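Local coordinates for uncharacterized conserved protein of COG5135 (PDB 2I51) that binds flavin mononucleotide at the interface of its two subunits and is related to pyridoxamine 5'-phosphate oxidase, though its own reaction is not established, at residues L15-S20 with P82-Q87; Y23-Q28 with L43-F48. One frame throughout, in Å; residues are numbered along the deposited sequence. Where two conformers were deposited one is given.

Contact 1 (L15-S20 with P82-Q87); sequences LHRNRS and PNTREQ. With FMN (flavin mononucleotide), chain P; EDO (1,2-ethanediol), chain D.
The turn between strands 74-81 and 86-97, whose second strand runs straight into an FMN pocket at the subunit interface, is held here by the C-terminal end of helix 8-17. Asn18, the first residue to leave helical geometry, does most of the work. Its CG lies anti to the carbonyl carbon (chi1 -70°), which sends the buried amide across to the turn, where both of its ends are used. OD1 accepts the backbone N-H of Asn83 in its carbonyl plane, with 2.8 Å between Asn18 OD1 and Asn83 N. ND2 gives a nearly straight bond to Thr84, 3.0 Å from Asn18 ND2 to Thr84 OG1, and also reaches Ala14 O one helical turn back. The threonine hydroxyl in turn donates a hydrogen bond to the anti lone pair of Glu86 OE2, 2.6 Å from Thr84 OG1 to Glu86 OE2. That same oxygen meets Arg17 in a salt bridge of 3.0 Å between Arg17 NH2 and Glu86 OE2, the two planar groups standing almost perpendicular. One water spans the pair, accepting from Arg17 NH2 and donating to Glu86 OE1. The methyl of Thr84 sits over the centre of the guanidinium, 3.6 Å from Thr84 CG2 to Arg17 CZ, so the cation is held at one face by carbon and at its end by charge. The hydroxyl donor and the nearby guanidinium charge would probably keep Glu86 ionised. A weak, long bond from Asn83 ND2 to Arg17 O completes the polar seam. Beyond it, Arg85 and Glu86 form a G1 beta bulge opposite Phe81, Gln87 NE2 donates to the ribityl O2' of FMN, and Glu86 OE1 accepts from His167 on the adjoining strand 155-169.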
# COMPACT_ATOMS: atom_id res chain seq x y z
N LEU A 15 -7.53 0.52 -16.29
CA LEU A 15 -6.66 1.63 -16.70
C LEU A 15 -7.42 2.57 -17.63
O LEU A 15 -7.38 3.80 -17.47
CB LEU A 15 -5.42 1.09 -17.43
CG LEU A 15 -4.38 0.47 -16.50
CD1 LEU A 15 -3.43 -0.41 -17.31
CD2 LEU A 15 -3.63 1.56 -15.71
N HIS A 16 -8.15 2.04 -18.60
CA HIS A 16 -8.86 2.87 -19.53
C HIS A 16 -9.92 3.74 -18.84
O HIS A 16 -10.06 4.94 -19.13
CB HIS A 16 -9.44 2.03 -20.66
CG HIS A 16 -10.15 2.82 -21.69
ND1 HIS A 16 -9.49 3.75 -22.47
CD2 HIS A 16 -11.45 2.83 -22.05
CE1 HIS A 16 -10.39 4.31 -23.28
NE2 HIS A 16 -11.58 3.78 -23.04
N ARG A 17 -10.70 3.15 -17.95
CA ARG A 17 -11.80 3.85 -17.32
C ARG A 17 -11.32 4.80 -16.24
O ARG A 17 -12.11 5.62 -15.76
CB ARG A 17 -12.81 2.88 -16.75
CG ARG A 17 -13.61 2.16 -17.77
CD ARG A 17 -14.65 1.29 -17.14
NE ARG A 17 -13.98 0.28 -16.35
CZ ARG A 17 -14.56 -0.57 -15.52
NH1 ARG A 17 -15.86 -0.62 -15.39
NH2 ARG A 17 -13.78 -1.43 -14.85
N ASN A 18 -10.05 4.75 -15.90
CA ASN A 18 -9.44 5.67 -14.93
C ASN A 18 -8.43 6.64 -15.55
O ASN A 18 -7.70 7.31 -14.83
CB ASN A 18 -8.81 4.91 -13.76
CG ASN A 18 -9.84 4.29 -12.86
OD1 ASN A 18 -10.14 4.85 -11.80
ND2 ASN A 18 -10.40 3.16 -13.24
N ARG A 19 -8.40 6.72 -16.88
CA ARG A 19 -7.37 7.48 -17.59
C ARG A 19 -7.44 8.99 -17.30
O ARG A 19 -6.41 9.65 -17.54
CB ARG A 19 -7.46 7.20 -19.08
CG ARG A 19 -8.63 7.73 -19.76
CD ARG A 19 -8.69 7.22 -21.22
NE ARG A 19 -9.79 7.78 -21.96
CZ ARG A 19 -11.07 7.47 -21.83
NH1 ARG A 19 -11.50 6.53 -21.00
NH2 ARG A 19 -11.96 8.09 -22.59
N SER A 20 -8.56 9.49 -16.80
CA SER A 20 -8.70 10.95 -16.49
C SER A 20 -7.92 11.28 -15.21
O SER A 20 -7.73 12.46 -14.90
CB SER A 20 -10.15 11.34 -16.30
OG SER A 20 -10.79 10.68 -15.24
N PRO A 82 -9.73 4.65 -8.41
CA PRO A 82 -10.77 5.40 -7.75
C PRO A 82 -12.03 5.70 -8.52
O PRO A 82 -13.10 5.82 -7.91
CB PRO A 82 -10.07 6.70 -7.32
CG PRO A 82 -8.71 6.46 -7.36
CD PRO A 82 -8.48 5.42 -8.50
N ASN A 83 -11.97 5.75 -9.85
CA ASN A 83 -13.15 6.09 -10.63
C ASN A 83 -14.09 4.88 -10.76
O ASN A 83 -15.28 5.01 -10.91
CB ASN A 83 -12.76 6.47 -12.05
CG ASN A 83 -12.72 7.93 -12.29
OD1 ASN A 83 -12.98 8.73 -11.40
ND2 ASN A 83 -12.37 8.29 -13.53
N THR A 84 -13.52 3.69 -10.78
CA THR A 84 -14.29 2.48 -10.90
C THR A 84 -14.43 1.68 -9.61
O THR A 84 -15.15 0.69 -9.60
CB THR A 84 -13.68 1.58 -11.98
OG1 THR A 84 -12.30 1.39 -11.71
CG2 THR A 84 -13.84 2.25 -13.39
N ARG A 85 -13.80 2.15 -8.53
CA ARG A 85 -13.97 1.52 -7.20
C ARG A 85 -13.60 0.02 -7.25
O ARG A 85 -14.34 -0.85 -6.79
CB ARG A 85 -15.37 1.75 -6.64
CG ARG A 85 -15.73 3.22 -6.51
CD ARG A 85 -17.13 3.41 -5.86
NE ARG A 85 -17.17 2.92 -4.49
CZ ARG A 85 -18.10 2.12 -3.95
NH1 ARG A 85 -19.18 1.67 -4.61
NH2 ARG A 85 -17.94 1.76 -2.69
N GLU A 86 -12.42 -0.27 -7.81
CA GLU A 86 -11.91 -1.63 -7.88
C GLU A 86 -10.49 -1.73 -7.39
O GLU A 86 -9.74 -0.75 -7.50
CB GLU A 86 -12.07 -2.20 -9.28
CG GLU A 86 -11.26 -1.55 -10.29
CD GLU A 86 -11.67 -1.98 -11.73
OE1 GLU A 86 -11.68 -3.19 -12.02
OE2 GLU A 86 -11.91 -1.07 -12.55
N GLN A 87 -10.12 -2.88 -6.84
CA GLN A 87 -8.82 -3.09 -6.30
C GLN A 87 -8.22 -4.35 -6.90
O GLN A 87 -8.93 -5.34 -7.06
CB GLN A 87 -8.94 -3.27 -4.79
CG GLN A 87 -7.67 -3.72 -4.05
CD GLN A 87 -7.90 -3.84 -2.57
OE1 GLN A 87 -7.51 -2.94 -1.82
NE2 GLN A 87 -8.51 -4.91 -2.15
N1 FMN P . -11.48 -4.41 4.27
C2 FMN P . -11.56 -4.26 5.65
O2 FMN P . -11.38 -5.22 6.41
N3 FMN P . -11.79 -3.03 6.19
C4 FMN P . -12.03 -1.89 5.45
O4 FMN P . -12.11 -0.77 5.97
C4A FMN P . -11.96 -2.03 4.07
N5 FMN P . -12.20 -0.91 3.27
C5A FMN P . -11.94 -1.05 1.90
C6 FMN P . -12.03 0.07 1.08
C7 FMN P . -11.81 -0.01 -0.30
C7M FMN P . -11.78 1.25 -1.14
C8 FMN P . -11.50 -1.24 -0.86
C8M FMN P . -11.02 -1.32 -2.31
C9 FMN P . -11.44 -2.36 -0.06
C9A FMN P . -11.66 -2.29 1.33
N10 FMN P . -11.62 -3.44 2.14
C10 FMN P . -11.68 -3.30 3.53
C1' FMN P . -11.43 -4.82 1.60
C2' FMN P . -9.97 -5.18 1.70
O2' FMN P . -9.16 -4.42 0.76
C3' FMN P . -9.75 -6.69 1.51
O3' FMN P . -10.33 -7.13 0.27
C4' FMN P . -10.44 -7.43 2.65
O4' FMN P . -10.29 -6.80 3.92
C5' FMN P . -9.80 -8.80 2.73
O5' FMN P . -8.43 -8.69 3.05
P FMN P . -7.57 -9.86 3.69
O1P FMN P . -7.98 -10.00 5.13
O2P FMN P . -8.01 -11.07 2.87
O3P FMN P . -6.14 -9.51 3.51
C1 EDO D . -16.47 5.93 -13.91
O1 EDO D . -16.93 4.59 -13.69
C2 EDO D . -15.78 6.03 -15.25
O2 EDO D . -16.16 4.91 -16.04
O HOH W 1 -14.64 -3.29 -12.80

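Contact 2 (Y23-Q28 with L43-F48); sequences YARYLQ and LVFRGF. With FMN (flavin mononucleotide), chain C.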
# COMPACT_ATOMS: atom_id res chain seq x y z
N TYR A 23 -3.15 9.79 -11.19
CA TYR A 23 -2.80 8.97 -10.07
C TYR A 23 -3.39 7.55 -10.03
O TYR A 23 -3.13 6.75 -9.14
CB TYR A 23 -3.14 9.70 -8.76
CG TYR A 23 -4.51 10.33 -8.69
CD1 TYR A 23 -5.57 9.61 -8.21
CD2 TYR A 23 -4.72 11.66 -9.04
CE1 TYR A 23 -6.80 10.17 -8.10
CE2 TYR A 23 -5.93 12.26 -8.86
CZ TYR A 23 -6.98 11.52 -8.41
OH TYR A 23 -8.22 12.14 -8.26
N ALA A 24 -4.20 7.22 -11.02
CA ALA A 24 -4.69 5.85 -11.14
C ALA A 24 -3.56 4.92 -11.58
O ALA A 24 -3.73 3.72 -11.52
CB ALA A 24 -5.82 5.77 -12.12
N ARG A 25 -2.42 5.47 -12.01
CA ARG A 25 -1.23 4.67 -12.31
C ARG A 25 -0.29 4.58 -11.11
O ARG A 25 0.81 4.03 -11.23
CB ARG A 25 -0.55 5.15 -13.55
CG ARG A 25 -1.49 4.86 -14.78
CD ARG A 25 -0.99 5.47 -16.04
NE ARG A 25 0.24 4.82 -16.41
CZ ARG A 25 0.37 3.82 -17.29
NH1 ARG A 25 -0.68 3.33 -17.95
NH2 ARG A 25 1.58 3.31 -17.53
N TYR A 26 -0.73 5.01 -9.94
CA TYR A 26 0.08 4.90 -8.74
C TYR A 26 -0.43 3.72 -7.92
O TYR A 26 -1.65 3.51 -7.76
CB TYR A 26 -0.02 6.15 -7.88
CG TYR A 26 0.38 7.44 -8.51
CD1 TYR A 26 1.12 7.48 -9.67
CD2 TYR A 26 -0.01 8.63 -7.94
CE1 TYR A 26 1.44 8.72 -10.26
CE2 TYR A 26 0.31 9.82 -8.49
CZ TYR A 26 1.03 9.87 -9.63
OH TYR A 26 1.35 11.11 -10.21
N LEU A 27 0.47 2.89 -7.42
CA LEU A 27 0.08 1.71 -6.68
C LEU A 27 1.04 1.52 -5.51
O LEU A 27 2.13 2.13 -5.46
CB LEU A 27 0.01 0.49 -7.59
CG LEU A 27 1.26 0.10 -8.38
CD1 LEU A 27 2.30 -0.53 -7.43
CD2 LEU A 27 0.89 -0.89 -9.56
N GLN A 28 0.69 0.67 -4.57
CA GLN A 28 1.48 0.47 -3.36
C GLN A 28 2.16 -0.88 -3.35
O GLN A 28 1.47 -1.92 -3.47
CB GLN A 28 0.62 0.68 -2.11
CG GLN A 28 0.19 2.13 -1.90
CD GLN A 28 -0.79 2.65 -2.89
OE1 GLN A 28 -1.75 1.95 -3.27
NE2 GLN A 28 -0.57 3.90 -3.38
N LEU A 43 4.56 3.49 -5.80
CA LEU A 43 5.37 3.57 -6.99
C LEU A 43 4.48 3.92 -8.16
O LEU A 43 3.28 3.73 -8.11
CB LEU A 43 6.01 2.23 -7.35
CG LEU A 43 6.73 1.50 -6.24
CD1 LEU A 43 7.15 0.07 -6.73
CD2 LEU A 43 7.86 2.34 -5.85
N VAL A 44 5.05 4.42 -9.25
CA VAL A 44 4.34 4.59 -10.53
C VAL A 44 4.42 3.35 -11.38
O VAL A 44 5.52 2.84 -11.64
CB VAL A 44 4.99 5.75 -11.32
CG1 VAL A 44 4.28 5.95 -12.70
CG2 VAL A 44 4.97 7.06 -10.50
N PHE A 45 3.27 2.82 -11.81
CA PHE A 45 3.23 1.74 -12.78
C PHE A 45 3.69 2.28 -14.13
O PHE A 45 3.17 3.26 -14.64
CB PHE A 45 1.78 1.28 -12.90
CG PHE A 45 1.52 0.34 -14.03
CD1 PHE A 45 2.03 -0.95 -14.01
CD2 PHE A 45 0.74 0.73 -15.09
CE1 PHE A 45 1.75 -1.81 -15.06
CE2 PHE A 45 0.45 -0.13 -16.12
CZ PHE A 45 0.93 -1.39 -16.09
N ARG A 46 4.65 1.57 -14.72
CA ARG A 46 5.26 1.96 -15.99
C ARG A 46 5.00 0.97 -17.11
O ARG A 46 5.86 0.75 -17.97
CB ARG A 46 6.75 2.19 -15.78
CG ARG A 46 7.02 3.12 -14.60
CD ARG A 46 8.19 3.99 -14.76
NE ARG A 46 8.24 5.11 -13.81
CZ ARG A 46 8.15 6.40 -14.16
NH1 ARG A 46 7.93 6.75 -15.41
NH2 ARG A 46 8.23 7.36 -13.25
N GLY A 47 3.83 0.33 -17.11
CA GLY A 47 3.45 -0.59 -18.15
C GLY A 47 3.91 -2.01 -17.92
O GLY A 47 4.66 -2.30 -17.01
N PHE A 48 3.43 -2.93 -18.74
CA PHE A 48 3.95 -4.28 -18.81
C PHE A 48 5.17 -4.38 -19.71
O PHE A 48 5.26 -3.69 -20.72
CB PHE A 48 2.85 -5.19 -19.32
CG PHE A 48 1.70 -5.35 -18.33
CD1 PHE A 48 1.75 -6.31 -17.32
CD2 PHE A 48 0.61 -4.50 -18.39
CE1 PHE A 48 0.70 -6.43 -16.39
CE2 PHE A 48 -0.42 -4.60 -17.45
CZ PHE A 48 -0.35 -5.53 -16.45
N1 FMN C . 9.77 5.59 -5.52
C2 FMN C . 10.37 4.78 -6.41
O2 FMN C . 11.39 4.15 -6.13
N3 FMN C . 9.81 4.61 -7.66
C4 FMN C . 8.68 5.25 -8.06
O4 FMN C . 8.09 4.97 -9.17
C4A FMN C . 8.04 6.09 -7.15
N5 FMN C . 6.90 6.79 -7.51
C5A FMN C . 6.19 7.46 -6.47
C6 FMN C . 4.99 8.06 -6.78
C7 FMN C . 4.25 8.77 -5.82
C7M FMN C . 2.83 9.19 -6.11
C8 FMN C . 4.81 8.89 -4.55
C8M FMN C . 3.94 9.42 -3.40
C9 FMN C . 6.04 8.30 -4.24
C9A FMN C . 6.76 7.62 -5.22
N10 FMN C . 7.98 7.05 -4.95
C10 FMN C . 8.60 6.25 -5.86
C1' FMN C . 8.71 7.31 -3.64
C2' FMN C . 8.45 6.11 -2.72
O2' FMN C . 7.06 6.08 -2.29
C3' FMN C . 9.40 6.06 -1.50
O3' FMN C . 9.32 7.31 -0.84
C4' FMN C . 10.83 5.85 -2.03
O4' FMN C . 10.93 4.91 -3.10
C5' FMN C . 11.66 5.30 -0.87
O5' FMN C . 11.09 4.07 -0.44
P FMN C . 11.97 3.00 0.30
O1P FMN C . 12.96 2.38 -0.63
O2P FMN C . 12.70 3.77 1.44
O3P FMN C . 11.04 2.02 0.94
O HOH W 2 3.04 5.68 -16.02
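The close-packed part of the contact is the strand pairing, where Leu27 and Leu43 form an antiparallel hydrogen-bonded pair, with 3.0 Å from Leu27 N to Leu43 O and 2.8 Å from Leu43 N to Leu27 O. A third bond, 2.8 Å from Phe45 N to Arg25 O, carries the ladder past the non-hydrogen-bonded pair Tyr26 and Val44. On the buried side, Leu27 CD2 meets Phe45 CB, while Phe57 of strand 55-60 covers both leucines. The segments belong to the beta hairpin of strands 26-32 and 38-44, part of the antiparallel FMN-binding sheet of the pyridoxamine 5'-phosphate oxidase family. The flavin lies along the outer edge of strand 38-44, where Val44 N donates almost straight to FMN O4; Leu43 CD2, from the Leu27 face, reaches the pyrimidine end, 3.5 Å from FMN N3. On the other face Tyr26 and Val44 point the same way side by side, Tyr26 CE1 being 3.9 Å from Val44 CG2, and meet the dimethylbenzene side. Its methyl C7M sits over one face of the tyrosine ring, toward the rim, 3.4 Å from Tyr26 CD2; Tyr23 CA covers the opposite face, and Tyr80 of the second subunit meets the ring steeply. An alanine in place of Tyr26 would remove the ring and would probably leave the flavin methyl and Val44 CG2 less well packed. The exposed end is looser. There Arg25 bends at chi3 (66°), and Phe45 CD2 lies over one face of its guanidinium, toward the rim, the planes 47° apart, with 3.6 Å from Arg25 NH2 to Phe45 CD2. The bond from Arg25 NH2 to Phe45 O is weak and bent; a water that accepts from Arg25 NE and donates to Phe45 O reinforces it. The backbone N of Gly47 lies over the centre of the Phe45 ring.

From the N terminus the chain runs through helix 8-17 into residues 15-20, the first half of contact 1, then turns at once into 23-28, the first half of contact 2. The hairpin brings 43-48 back to close contact 2, a short loop. Strand 55-60, helix 64-71 and strand 74-81 follow before 82-87 closes contact 1, so contact 2 is nested within it. The two touch through Asn18 with Ala24 and through Leu15 with Arg25 and Phe45. Contact 1 ties the helix end to the turn after strand 74-81, contact 2 joins two strands, and the pair reach different FMN molecules of the dimer.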